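Local structure of beta-ketoacyl-[acyl-carrier-protein] synthase FabY (Pseudomonas aeruginosa, 4CW4) at residues 432-437 against 464-469; 453-458 against 514-519; 491-496 against 528-533. The protein condenses acetyl-CoA with malonyl-[acyl-carrier-protein] to give the acetoacetyl primer that starts bacterial fatty acid synthesis. One frame throughout, in Å; residues are numbered along the deposited sequence.

Contact 1. Residues 432-437 against 464-469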
ATOM      1  N   HIS A 432      20.573 -13.002 -28.207  1.00 14.75           N
ATOM      2  CA  HIS A 432      22.005 -12.752 -28.135  1.00 15.73           C
ATOM      3  C   HIS A 432      22.413 -11.439 -27.499  1.00 15.56           C
ATOM      4  O   HIS A 432      23.598 -11.195 -27.309  1.00 16.97           O
ATOM      5  CB  HIS A 432      22.595 -12.855 -29.545  1.00 16.94           C
ATOM      6  CG  HIS A 432      22.347 -14.176 -30.190  1.00 18.95           C
ATOM      7  ND1 HIS A 432      22.961 -15.333 -29.764  1.00 20.42           N
ATOM      8  CD2 HIS A 432      21.519 -14.535 -31.198  1.00 20.70           C
ATOM      9  CE1 HIS A 432      22.544 -16.345 -30.504  1.00 21.74           C
ATOM     10  NE2 HIS A 432      21.666 -15.889 -31.376  1.00 22.11           N
ATOM     11  N   ALA A 433      21.441 -10.615 -27.120  1.00 13.89           N
ATOM     12  CA  ALA A 433      21.747  -9.325 -26.523  1.00 13.35           C
ATOM     13  C   ALA A 433      20.765  -8.967 -25.420  1.00 12.34           C
ATOM     14  O   ALA A 433      20.447  -7.794 -25.229  1.00 13.47           O
ATOM     15  CB  ALA A 433      21.773  -8.246 -27.584  1.00 13.35           C
ATOM     16  N   SER A 434      20.305  -9.973 -24.681  1.00 11.85           N
ATOM     17  CA  SER A 434      19.480  -9.712 -23.500  1.00 11.72           C
ATOM     18  C   SER A 434      20.073 -10.388 -22.271  1.00 11.31           C
ATOM     19  O   SER A 434      20.825 -11.355 -22.388  1.00 13.24           O
ATOM     20  CB  SER A 434      18.009 -10.129 -23.714  1.00 12.94           C
ATOM     21  OG  SER A 434      17.828 -11.517 -23.573  1.00 12.61           O
ATOM     22  N   PHE A 435      19.740  -9.855 -21.099  1.00 11.31           N
ATOM     23  CA  PHE A 435      20.168 -10.431 -19.830  1.00 11.29           C
ATOM     24  C   PHE A 435      19.037 -10.325 -18.815  1.00 10.79           C
ATOM     25  O   PHE A 435      18.061  -9.588 -19.014  1.00 11.81           O
ATOM     26  CB  PHE A 435      21.486  -9.806 -19.328  1.00 12.80           C
ATOM     27  CG  PHE A 435      21.402  -8.351 -18.892  1.00 12.61           C
ATOM     28  CD1 PHE A 435      21.196  -7.324 -19.809  1.00 12.60           C
ATOM     29  CD2 PHE A 435      21.612  -8.009 -17.558  1.00 13.07           C
ATOM     30  CE1 PHE A 435      21.164  -5.987 -19.390  1.00 12.79           C
ATOM     31  CE2 PHE A 435      21.570  -6.686 -17.143  1.00 12.41           C
ATOM     32  CZ  PHE A 435      21.351  -5.678 -18.065  1.00 12.49           C
ATOM     33  N   VAL A 436      19.174 -11.091 -17.740  1.00 10.66           N
ATOM     34  CA  VAL A 436      18.166 -11.143 -16.696  1.00 10.21           C
ATOM     35  C   VAL A 436      18.751 -10.621 -15.394  1.00 10.64           C
ATOM     36  O   VAL A 436      19.806 -11.061 -14.932  1.00 10.73           O
ATOM     37  CB  VAL A 436      17.674 -12.590 -16.458  1.00 11.27           C
ATOM     38  CG1 VAL A 436      16.637 -12.637 -15.315  1.00 11.09           C
ATOM     39  CG2 VAL A 436      17.108 -13.205 -17.730  1.00 12.39           C
ATOM     40  N   HIS A 437      18.066  -9.651 -14.814  1.00 10.18           N
ATOM     41  CA  HIS A 437      18.275  -9.274 -13.424  1.00  9.70           C
ATOM     42  C   HIS A 437      17.388 -10.185 -12.600  1.00  8.78           C
ATOM     43  O   HIS A 437      16.185  -9.940 -12.427  1.00  9.39           O
ATOM     44  CB  HIS A 437      17.963  -7.791 -13.192  1.00 10.41           C
ATOM     45  CG  HIS A 437      19.195  -6.981 -12.969  1.00  9.95           C
ATOM     46  ND1 HIS A 437      19.816  -6.929 -11.745  1.00 10.06           N
ATOM     47  CD2 HIS A 437      19.970  -6.261 -13.824  1.00 10.14           C
ATOM     48  CE1 HIS A 437      20.917  -6.206 -11.847  1.00 10.11           C
ATOM     49  NE2 HIS A 437      21.029  -5.785 -13.098  1.00 10.85           N
ATOM     50  N   ASP A 464      20.194 -19.472 -25.392  1.00 17.23           N
ATOM     51  CA  ASP A 464      21.202 -20.259 -24.695  1.00 18.00           C
ATOM     52  C   ASP A 464      22.188 -19.290 -24.053  1.00 16.08           C
ATOM     53  O   ASP A 464      22.301 -18.154 -24.490  1.00 16.23           O
ATOM     54  CB  ASP A 464      21.907 -21.212 -25.661  1.00 22.41           C
ATOM     55  CG  ASP A 464      22.682 -22.305 -24.941  1.00 26.89           C
ATOM     56  OD1 ASP A 464      22.408 -22.569 -23.740  1.00 27.65           O
ATOM     57  OD2 ASP A 464      23.569 -22.904 -25.577  1.00 29.56           O
ATOM     58  N   GLY A 465      22.870 -19.728 -23.000  1.00 15.37           N
ATOM     59  CA  GLY A 465      23.837 -18.888 -22.310  1.00 14.78           C
ATOM     60  C   GLY A 465      23.261 -17.554 -21.852  1.00 14.50           C
ATOM     61  O   GLY A 465      23.916 -16.513 -21.941  1.00 15.48           O
ATOM     62  N   TRP A 466      22.024 -17.579 -21.371  1.00 12.86           N
ATOM     63  CA  TRP A 466      21.304 -16.348 -21.023  1.00 12.83           C
ATOM     64  C   TRP A 466      21.981 -15.726 -19.818  1.00 12.58           C
ATOM     65  O   TRP A 466      21.983 -16.321 -18.744  1.00 13.37           O
ATOM     66  CB  TRP A 466      19.861 -16.652 -20.668  1.00 12.50           C
ATOM     67  CG  TRP A 466      18.843 -15.561 -20.909  1.00 12.28           C
ATOM     68  CD1 TRP A 466      19.018 -14.379 -21.551  1.00 12.29           C
ATOM     69  CD2 TRP A 466      17.473 -15.609 -20.513  1.00 12.17           C
ATOM     70  NE1 TRP A 466      17.833 -13.674 -21.578  1.00 12.20           N
ATOM     71  CE2 TRP A 466      16.865 -14.417 -20.952  1.00 12.65           C
ATOM     72  CE3 TRP A 466      16.705 -16.554 -19.832  1.00 12.53           C
ATOM     73  CZ2 TRP A 466      15.510 -14.143 -20.734  1.00 13.36           C
ATOM     74  CZ3 TRP A 466      15.365 -16.285 -19.610  1.00 12.68           C
ATOM     75  CH2 TRP A 466      14.777 -15.089 -20.073  1.00 12.76           C
ATOM     76  N   PRO A 467      22.561 -14.535 -19.981  1.00 12.18           N
ATOM     77  CA  PRO A 467      23.312 -13.999 -18.844  1.00 11.97           C
ATOM     78  C   PRO A 467      22.398 -13.564 -17.710  1.00 11.41           C
ATOM     79  O   PRO A 467      21.375 -12.882 -17.922  1.00 11.61           O
ATOM     80  CB  PRO A 467      24.071 -12.805 -19.441  1.00 13.12           C
ATOM     81  CG  PRO A 467      24.064 -13.061 -20.925  1.00 12.28           C
ATOM     82  CD  PRO A 467      22.768 -13.738 -21.203  1.00 12.43           C
ATOM     83  N   VAL A 468      22.798 -13.964 -16.504  1.00 10.99           N
ATOM     84  CA  VAL A 468      22.056 -13.692 -15.279  1.00 11.02           C
ATOM     85  C   VAL A 468      22.936 -12.956 -14.269  1.00 10.91           C
ATOM     86  O   VAL A 468      24.088 -13.328 -14.036  1.00 12.11           O
ATOM     87  CB  VAL A 468      21.543 -15.017 -14.641  1.00 12.13           C
ATOM     88  CG1 VAL A 468      20.871 -14.773 -13.293  1.00 12.86           C
ATOM     89  CG2 VAL A 468      20.604 -15.751 -15.578  1.00 12.85           C
ATOM     90  N   THR A 469      22.380 -11.917 -13.655  1.00 10.04           N
ATOM     91  CA  THR A 469      23.042 -11.184 -12.591  1.00 10.26           C
ATOM     92  C   THR A 469      22.060 -11.041 -11.420  1.00  9.81           C
ATOM     93  O   THR A 469      20.858 -11.212 -11.598  1.00 10.78           O
ATOM     94  CB  THR A 469      23.563  -9.827 -13.109  1.00 11.85           C
ATOM     95  OG1 THR A 469      24.371  -9.179 -12.108  1.00 11.88           O
ATOM     96  CG2 THR A 469      22.430  -8.909 -13.548  1.00 11.60           C
TER

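Contact 2. Residues 453-458 against 514-519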
ATOM      1  N   ILE A 453      12.360 -21.572 -13.802  1.00 11.30           N
ATOM      2  CA  ILE A 453      11.564 -20.678 -14.645  1.00 11.36           C
ATOM      3  C   ILE A 453      12.404 -20.066 -15.766  1.00 11.59           C
ATOM      4  O   ILE A 453      12.016 -20.091 -16.930  1.00 12.02           O
ATOM      5  CB  ILE A 453      10.966 -19.551 -13.809  1.00 12.24           C
ATOM      6  CG1 ILE A 453       9.909 -20.115 -12.865  1.00 13.02           C
ATOM      7  CG2 ILE A 453      10.355 -18.468 -14.692  1.00 12.50           C
ATOM      8  CD1 ILE A 453       9.529 -19.182 -11.733  1.00 14.82           C
ATOM      9  N   LEU A 454      13.555 -19.494 -15.427  1.00 10.89           N
ATOM     10  CA  LEU A 454      14.368 -18.856 -16.465  1.00 11.96           C
ATOM     11  C   LEU A 454      14.853 -19.856 -17.513  1.00 13.24           C
ATOM     12  O   LEU A 454      14.840 -19.578 -18.704  1.00 13.44           O
ATOM     13  CB  LEU A 454      15.559 -18.120 -15.851  1.00 12.51           C
ATOM     14  CG  LEU A 454      15.223 -17.023 -14.848  1.00 11.83           C
ATOM     15  CD1 LEU A 454      16.487 -16.466 -14.226  1.00 13.43           C
ATOM     16  CD2 LEU A 454      14.408 -15.920 -15.499  1.00 11.27           C
ATOM     17  N   ASP A 455      15.274 -21.023 -17.054  1.00 13.76           N
ATOM     18  CA  ASP A 455      15.736 -22.063 -17.961  1.00 15.02           C
ATOM     19  C   ASP A 455      14.629 -22.497 -18.914  1.00 16.02           C
ATOM     20  O   ASP A 455      14.860 -22.684 -20.115  1.00 16.84           O
ATOM     21  CB  ASP A 455      16.225 -23.253 -17.145  1.00 17.80           C
ATOM     22  CG  ASP A 455      17.078 -24.202 -17.948  1.00 21.11           C
ATOM     23  OD1 ASP A 455      18.036 -23.752 -18.627  1.00 23.01           O
ATOM     24  OD2 ASP A 455      16.791 -25.409 -17.872  1.00 22.59           O
ATOM     25  N   ARG A 456      13.417 -22.646 -18.406  0.59 15.83           N
ATOM     26  CA  ARG A 456      12.325 -23.123 -19.244  0.59 16.71           C
ATOM     27  C   ARG A 456      11.799 -22.053 -20.218  0.59 14.88           C
ATOM     28  O   ARG A 456      11.399 -22.370 -21.345  0.59 15.19           O
ATOM     29  CB  ARG A 456      11.208 -23.681 -18.374  0.59 18.50           C
ATOM     30  CG  ARG A 456      11.623 -24.933 -17.614  0.59 21.01           C
ATOM     31  CD  ARG A 456      10.444 -25.532 -16.881  0.59 23.63           C
ATOM     32  NE  ARG A 456       9.405 -25.922 -17.826  0.59 25.08           N
ATOM     33  CZ  ARG A 456       8.136 -26.147 -17.510  0.59 26.60           C
ATOM     34  NH1 ARG A 456       7.723 -26.016 -16.261  0.59 26.85           N
ATOM     35  NH2 ARG A 456       7.277 -26.484 -18.462  0.59 27.43           N
ATOM     36  N   VAL A 457      11.825 -20.790 -19.814  1.00 13.69           N
ATOM     37  CA  VAL A 457      11.494 -19.712 -20.735  1.00 12.98           C
ATOM     38  C   VAL A 457      12.592 -19.585 -21.795  1.00 13.21           C
ATOM     39  O   VAL A 457      12.302 -19.420 -22.980  1.00 12.95           O
ATOM     40  CB  VAL A 457      11.263 -18.382 -20.002  1.00 13.24           C
ATOM     41  CG1 VAL A 457      11.129 -17.244 -20.976  1.00 12.90           C
ATOM     42  CG2 VAL A 457      10.022 -18.486 -19.138  1.00 13.79           C
ATOM     43  N   ALA A 458      13.854 -19.677 -21.383  1.00 13.08           N
ATOM     44  CA  ALA A 458      14.951 -19.686 -22.346  1.00 14.28           C
ATOM     45  C   ALA A 458      14.754 -20.765 -23.399  1.00 15.74           C
ATOM     46  O   ALA A 458      14.957 -20.529 -24.588  1.00 15.62           O
ATOM     47  CB  ALA A 458      16.275 -19.885 -21.633  1.00 13.18           C
ATOM     48  N   GLN A 514      20.756 -24.882 -14.911  1.00 14.27           N
ATOM     49  CA  GLN A 514      21.690 -24.022 -15.621  1.00 16.20           C
ATOM     50  C   GLN A 514      21.819 -24.255 -17.111  1.00 16.31           C
ATOM     51  O   GLN A 514      22.605 -23.561 -17.739  1.00 17.12           O
ATOM     52  CB  GLN A 514      23.116 -24.273 -15.084  1.00 18.30           C
ATOM     53  CG  GLN A 514      23.338 -23.873 -13.700  1.00 19.43           C
ATOM     54  CD  GLN A 514      24.791 -23.810 -13.350  1.00 19.69           C
ATOM     55  OE1 GLN A 514      25.345 -24.735 -12.743  1.00 20.90           O
ATOM     56  NE2 GLN A 514      25.415 -22.692 -13.677  1.00 19.36           N
ATOM     57  N   GLN A 515      21.117 -25.232 -17.680  1.00 15.20           N
ATOM     58  CA  GLN A 515      21.459 -25.654 -19.039  1.00 16.26           C
ATOM     59  C   GLN A 515      21.518 -24.475 -20.011  1.00 15.46           C
ATOM     60  O   GLN A 515      22.435 -24.399 -20.816  1.00 17.13           O
ATOM     61  CB  GLN A 515      20.533 -26.757 -19.587  1.00 18.74           C
ATOM     62  CG  GLN A 515      21.019 -27.275 -20.965  1.00 21.55           C
ATOM     63  CD  GLN A 515      20.146 -28.354 -21.598  1.00 24.90           C
ATOM     64  OE1 GLN A 515      19.211 -28.890 -20.990  1.00 24.89           O
ATOM     65  NE2 GLN A 515      20.457 -28.678 -22.843  1.00 27.76           N
ATOM     66  N   ARG A 516      20.550 -23.562 -19.923  1.00 14.38           N
ATOM     67  CA  ARG A 516      20.466 -22.418 -20.834  1.00 14.25           C
ATOM     68  C   ARG A 516      20.820 -21.069 -20.204  1.00 13.25           C
ATOM     69  O   ARG A 516      20.583 -20.037 -20.817  1.00 14.45           O
ATOM     70  CB  ARG A 516      19.064 -22.360 -21.452  1.00 16.89           C
ATOM     71  CG  ARG A 516      18.878 -23.428 -22.528  1.00 20.87           C
ATOM     72  CD  ARG A 516      17.490 -24.014 -22.564  1.00 24.73           C
ATOM     73  NE  ARG A 516      17.246 -24.882 -21.408  1.00 27.15           N
ATOM     74  CZ  ARG A 516      16.900 -26.171 -21.458  1.00 26.27           C
ATOM     75  NH1 ARG A 516      16.771 -26.811 -22.615  1.00 26.23           N
ATOM     76  NH2 ARG A 516      16.684 -26.826 -20.327  1.00 25.95           N
ATOM     77  N   LEU A 517      21.418 -21.086 -19.014  1.00 12.45           N
ATOM     78  CA  LEU A 517      21.746 -19.863 -18.286  1.00 12.31           C
ATOM     79  C   LEU A 517      23.246 -19.726 -18.105  1.00 13.45           C
ATOM     80  O   LEU A 517      23.967 -20.728 -17.964  1.00 15.40           O
ATOM     81  CB  LEU A 517      21.093 -19.846 -16.892  1.00 12.95           C
ATOM     82  CG  LEU A 517      19.592 -20.120 -16.795  1.00 12.32           C
ATOM     83  CD1 LEU A 517      19.103 -20.057 -15.360  1.00 12.43           C
ATOM     84  CD2 LEU A 517      18.788 -19.169 -17.658  1.00 12.70           C
ATOM     85  N   SER A 518      23.702 -18.479 -18.086  1.00 13.03           N
ATOM     86  CA  SER A 518      25.093 -18.172 -17.785  1.00 13.63           C
ATOM     87  C   SER A 518      25.159 -17.339 -16.511  1.00 12.75           C
ATOM     88  O   SER A 518      24.908 -16.121 -16.523  1.00 13.39           O
ATOM     89  CB  SER A 518      25.761 -17.424 -18.934  1.00 15.32           C
ATOM     90  OG  SER A 518      27.071 -16.998 -18.581  1.00 17.63           O
ATOM     91  N   ILE A 519      25.459 -18.023 -15.412  1.00 12.86           N
ATOM     92  CA  ILE A 519      25.511 -17.426 -14.082  1.00 13.68           C
ATOM     93  C   ILE A 519      26.962 -17.448 -13.610  1.00 14.33           C
ATOM     94  O   ILE A 519      27.538 -18.524 -13.392  1.00 16.32           O
ATOM     95  CB  ILE A 519      24.663 -18.218 -13.059  1.00 13.77           C
ATOM     96  CG1 ILE A 519      23.208 -18.362 -13.530  1.00 14.24           C
ATOM     97  CG2 ILE A 519      24.678 -17.503 -11.723  1.00 14.95           C
ATOM     98  CD1 ILE A 519      22.417 -19.391 -12.782  1.00 16.05           C
TER
HETATM   99  O   HOH W   1      18.876 -27.006 -16.938  1.00 16.15           O

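Contact 3. Residues 491-496 against 528-533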
ATOM      1  N   LEU A 491      20.819  -0.243 -15.683  1.00  9.88           N
ATOM      2  CA  LEU A 491      21.159   0.929 -16.468  1.00  9.76           C
ATOM      3  C   LEU A 491      22.664   1.101 -16.535  1.00 10.06           C
ATOM      4  O   LEU A 491      23.197   1.609 -17.513  1.00 10.46           O
ATOM      5  CB  LEU A 491      20.523   2.175 -15.866  1.00 10.05           C
ATOM      6  CG  LEU A 491      18.990   2.144 -15.728  1.00 10.99           C
ATOM      7  CD1 LEU A 491      18.484   3.502 -15.267  1.00 11.69           C
ATOM      8  CD2 LEU A 491      18.330   1.712 -17.053  1.00 10.91           C
ATOM      9  N   GLY A 492      23.334   0.683 -15.472  1.00 10.04           N
ATOM     10  CA  GLY A 492      24.779   0.713 -15.420  1.00 10.30           C
ATOM     11  C   GLY A 492      25.404  -0.261 -16.400  1.00 10.62           C
ATOM     12  O   GLY A 492      26.426   0.040 -17.028  1.00 11.07           O
ATOM     13  N   THR A 493      24.820  -1.451 -16.524  1.00 10.41           N
ATOM     14  CA  THR A 493      25.286  -2.394 -17.553  1.00 11.42           C
ATOM     15  C   THR A 493      25.179  -1.781 -18.952  1.00 11.58           C
ATOM     16  O   THR A 493      26.088  -1.929 -19.765  1.00 12.79           O
ATOM     17  CB  THR A 493      24.548  -3.736 -17.452  1.00 11.99           C
ATOM     18  OG1 THR A 493      24.936  -4.368 -16.232  1.00 11.23           O
ATOM     19  CG2 THR A 493      24.853  -4.671 -18.649  1.00 13.20           C
ATOM     20  N   PHE A 494      24.072  -1.111 -19.247  1.00 11.37           N
ATOM     21  CA  PHE A 494      23.951  -0.431 -20.529  1.00 11.93           C
ATOM     22  C   PHE A 494      25.061   0.620 -20.713  1.00 13.20           C
ATOM     23  O   PHE A 494      25.634   0.741 -21.797  1.00 16.18           O
ATOM     24  CB  PHE A 494      22.578   0.250 -20.670  1.00 11.81           C
ATOM     25  CG  PHE A 494      21.411  -0.691 -20.784  1.00 13.07           C
ATOM     26  CD1 PHE A 494      21.520  -1.912 -21.413  1.00 13.98           C
ATOM     27  CD2 PHE A 494      20.189  -0.329 -20.238  1.00 14.35           C
ATOM     28  CE1 PHE A 494      20.435  -2.764 -21.496  1.00 14.86           C
ATOM     29  CE2 PHE A 494      19.115  -1.163 -20.322  1.00 14.42           C
ATOM     30  CZ  PHE A 494      19.238  -2.387 -20.962  1.00 15.04           C
ATOM     31  N   LYS A 495      25.361   1.367 -19.655  1.00 13.42           N
ATOM     32  CA  LYS A 495      26.332   2.463 -19.708  1.00 13.23           C
ATOM     33  C   LYS A 495      27.741   1.969 -19.964  1.00 13.29           C
ATOM     34  O   LYS A 495      28.434   2.483 -20.847  1.00 14.61           O
ATOM     35  CB  LYS A 495      26.299   3.250 -18.389  1.00 14.49           C
ATOM     36  CG  LYS A 495      27.352   4.376 -18.241  1.00 15.85           C
ATOM     37  CD  LYS A 495      27.018   5.565 -19.100  1.00 16.56           C
ATOM     38  CE  LYS A 495      28.007   6.698 -18.914  1.00 15.41           C
ATOM     39  NZ  LYS A 495      27.702   7.826 -19.822  1.00 16.36           N
ATOM     40  N   TYR A 496      28.165   0.978 -19.190  1.00 12.37           N
ATOM     41  CA  TYR A 496      29.571   0.582 -19.168  1.00 11.63           C
ATOM     42  C   TYR A 496      29.878  -0.774 -19.820  1.00 12.94           C
ATOM     43  O   TYR A 496      31.045  -1.124 -19.987  1.00 13.60           O
ATOM     44  CB  TYR A 496      30.082   0.554 -17.731  1.00 11.85           C
ATOM     45  CG  TYR A 496      30.137   1.908 -17.058  1.00 12.91           C
ATOM     46  CD1 TYR A 496      31.064   2.863 -17.459  1.00 14.66           C
ATOM     47  CD2 TYR A 496      29.299   2.213 -15.990  1.00 13.66           C
ATOM     48  CE1 TYR A 496      31.141   4.099 -16.836  1.00 15.96           C
ATOM     49  CE2 TYR A 496      29.371   3.448 -15.353  1.00 14.53           C
ATOM     50  CZ  TYR A 496      30.295   4.380 -15.778  1.00 16.13           C
ATOM     51  OH  TYR A 496      30.373   5.597 -15.140  1.00 16.49           O
ATOM     52  N   LYS A 528      29.124  -8.470 -27.807  1.00 32.58           N
ATOM     53  CA  LYS A 528      27.955  -7.810 -28.369  1.00 30.59           C
ATOM     54  C   LYS A 528      27.217  -7.086 -27.235  1.00 26.32           C
ATOM     55  O   LYS A 528      26.754  -7.733 -26.295  1.00 25.33           O
ATOM     56  CB  LYS A 528      27.035  -8.843 -29.021  1.00 32.91           C
ATOM     57  CG  LYS A 528      25.777  -8.257 -29.648  1.00 35.03           C
ATOM     58  CD  LYS A 528      24.856  -9.335 -30.183  1.00 36.80           C
ATOM     59  CE  LYS A 528      23.650  -8.697 -30.864  1.00 38.48           C
ATOM     60  NZ  LYS A 528      22.651  -9.661 -31.447  1.00 39.36           N
ATOM     61  N   PRO A 529      27.116  -5.740 -27.303  1.00 24.35           N
ATOM     62  CA  PRO A 529      26.472  -4.991 -26.212  1.00 23.00           C
ATOM     63  C   PRO A 529      25.081  -5.511 -25.880  1.00 20.51           C
ATOM     64  O   PRO A 529      24.319  -5.863 -26.769  1.00 20.30           O
ATOM     65  CB  PRO A 529      26.371  -3.569 -26.763  1.00 23.81           C
ATOM     66  CG  PRO A 529      27.443  -3.485 -27.816  1.00 25.17           C
ATOM     67  CD  PRO A 529      27.586  -4.856 -28.390  1.00 24.80           C
ATOM     68  N   LEU A 530      24.766  -5.555 -24.595  1.00 18.39           N
ATOM     69  CA  LEU A 530      23.450  -5.972 -24.145  1.00 16.55           C
ATOM     70  C   LEU A 530      22.470  -4.827 -24.388  1.00 17.02           C
ATOM     71  O   LEU A 530      22.779  -3.668 -24.102  1.00 19.25           O
ATOM     72  CB  LEU A 530      23.516  -6.371 -22.674  1.00 16.32           C
ATOM     73  CG  LEU A 530      24.296  -7.645 -22.392  1.00 16.86           C
ATOM     74  CD1 LEU A 530      24.705  -7.715 -20.928  1.00 17.14           C
ATOM     75  CD2 LEU A 530      23.493  -8.860 -22.805  1.00 17.14           C
ATOM     76  N   GLU A 531      21.305  -5.157 -24.942  1.00 15.34           N
ATOM     77  CA  GLU A 531      20.334  -4.161 -25.394  1.00 14.94           C
ATOM     78  C   GLU A 531      19.023  -4.224 -24.637  1.00 13.27           C
ATOM     79  O   GLU A 531      18.261  -3.277 -24.677  1.00 13.56           O
ATOM     80  CB  GLU A 531      20.024  -4.321 -26.888  1.00 17.13           C
ATOM     81  CG  GLU A 531      21.246  -4.333 -27.814  1.00 20.22           C
ATOM     82  CD  GLU A 531      21.928  -2.985 -27.966  1.00 21.88           C
ATOM     83  OE1 GLU A 531      21.622  -2.035 -27.220  1.00 22.59           O
ATOM     84  OE2 GLU A 531      22.810  -2.889 -28.848  1.00 23.69           O
ATOM     85  N   VAL A 532      18.766  -5.348 -23.973  1.00 12.14           N
ATOM     86  CA  VAL A 532      17.502  -5.563 -23.284  1.00 11.73           C
ATOM     87  C   VAL A 532      17.757  -6.236 -21.950  1.00 11.41           C
ATOM     88  O   VAL A 532      18.517  -7.191 -21.883  1.00 12.41           O
ATOM     89  CB  VAL A 532      16.587  -6.471 -24.104  1.00 12.84           C
ATOM     90  CG1 VAL A 532      15.279  -6.806 -23.338  1.00 13.60           C
ATOM     91  CG2 VAL A 532      16.292  -5.835 -25.442  1.00 14.35           C
ATOM     92  N   CYS A 533      17.105  -5.734 -20.895  1.00 10.11           N
ATOM     93  CA  CYS A 533      17.148  -6.395 -19.598  1.00 11.46           C
ATOM     94  C   CYS A 533      15.748  -6.778 -19.143  1.00 11.56           C
ATOM     95  O   CYS A 533      14.807  -5.969 -19.226  1.00 12.56           O
ATOM     96  CB  CYS A 533      17.761  -5.496 -18.530  1.00 12.01           C
ATOM     97  SG  CYS A 533      17.955  -6.331 -16.932  1.00 13.19           S
TER

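Contact 1. Residues 432-437 against 464-469
Strands 434-437 and 466-469 run parallel, with their axes 4.8 Å apart and 30° off perfect alignment. V436 is held through both of its backbone polar atoms. V436 N donates to P467 O at 2.8 Å, and V436 O receives T469 N at 3.0 Å. Both donors come in nearly along the C=O axis.

The side chains pack on two faces. On the face of V436, the indole of W466 crosses the valine obliquely. W466 CG is anti to its backbone N (chi1 -152°), and V436 CG2 sits over the middle of the six-membered ring, 3.5 Å from its centroid, in a CH-pi contact. The same indole donates from NE1 to S434 OG at 2.9 Å, with the oxygen close to the ring plane. S434 OG also bonds V430 O, so this buried hydroxyl has two partners.

On the face of H437, T469 CG2 lies over the imidazole centre, 3.5 Å from the ring centroid, in a second CH-pi contact. It also meets the edge of F435. T469 OG1 turns to P500 O instead.

These are the two parallel strands of a beta-alpha-beta unit, joined through helix 444-461, in the C-terminal half of the thiolase-like ketosynthase fold.

Contact 2. Residues 453-458 against 514-519
The tight centre of this contact is the carboxylate of D455, on helix 444-461. D455 CG is anti to the backbone N (chi1 -163°), which carries the group across to R516. D455 OD1 accepts twice. R516 N reaches it at 2.8 Å, nearly along the C-O axis, and R516 NE at 3.1 Å from above the carboxylate plane. R516 NH2 bonds D455 OD2 at 2.8 Å, nearly straight and also from above that plane. The guanidinium thus binds side-on, through NE and NH2, with its plane 50° from the carboxylate. This salt bridge probably keeps D455 ionised.

Beside the salt bridge the packing is apolar. A458 CB touches R516 CB at 3.7 Å, and L454 CB touches L517 CD2 at 3.8 Å. The helix is the crossover of the beta-alpha-beta unit between strands 434-437 and 466-469. It meets a type I turn, Q514 to L517, that leads into strand 517-519, next to 466-469 in the sheet.

The other side is looser and wetter. A water bridges D455 OD2 and Q515 N, donating to the first and accepting from the second. Exposed Q515 extends its chain so that its CD covers one guanidinium face of R516 toward the rim.

Contact 3. Residues 491-496 against 528-533
This is a largely buried packing contact between a helix and the loop and first residues of a strand. It is apolar between side chains, but a phenyl ring also meets backbone atoms. It sets the C-terminal end of helix 482-496 against the chain that enters strand 532-539. Two neighbouring helix residues, T493 and F494, carry it.

F494 does most of the work. Its CG is anti to the carbonyl carbon, beside the backbone N (chi1 -68°), and with chi2 -33° the ring lies along the backbone of 530-533. The ring meets that backbone mainly with its rim. F494 CD1 is 3.4 Å from L530 O, which lies at the ring edge near its plane. F494 CE1 comes to 3.7 Å from E531 C, in an oblique approach. F494 CZ reaches furthest along the chain, 4.2 Å from C533 CB, and C533 N also lies at the edge of the ring. The phenyl therefore packs against peptide groups more than against side chains.

In the five-layered thiolase fold, helices lie between two sheets and outside them. Helix 482-496 follows H477, a predicted active-site residue. It packs on the sheet face that carries F435, H437 and C533, whereas helix 444-461 touches V436 on the other face. This is consistent with a place in the inner helical layer.

T493 makes the second patch. Its methyl CG2 is anti to the backbone N and meets L530 CD1 at 3.8 Å, the two side chains crossing obliquely. The hydroxyl OG1 is directed to I498 O, so the methyl is what it offers to the leucine.

E531 points away from the helix. Its carboxylate is buried but satisfied, with OE2 in a salt bridge to R553 NE and OE1 bonded to S551 OG.

Overall arrangement
Of the elements joined here, strand 434-437 comes first from the N terminus, then helix 444-461 and strand 466-469, where contact 1 closes a short loop. Contact 2 starts within that loop, at 453-458, and closes a longer one at 514-519, tying helix 444-461 to the turn before strand 517-519. Contacts 1 and 2 therefore cross. Contact 3 follows contact 1 in series and crosses contact 2; its loop runs from helix 482-496 to the start of strand 532-539. W466 links contacts 1 and 2 by backbone bonds to R516 and S518. Segment 432-437 links contacts 1 and 3, with A433 pairing with E531 and F435 with V532. Contacts 2 and 3 do not touch; their nearest atoms are about 9 Å apart.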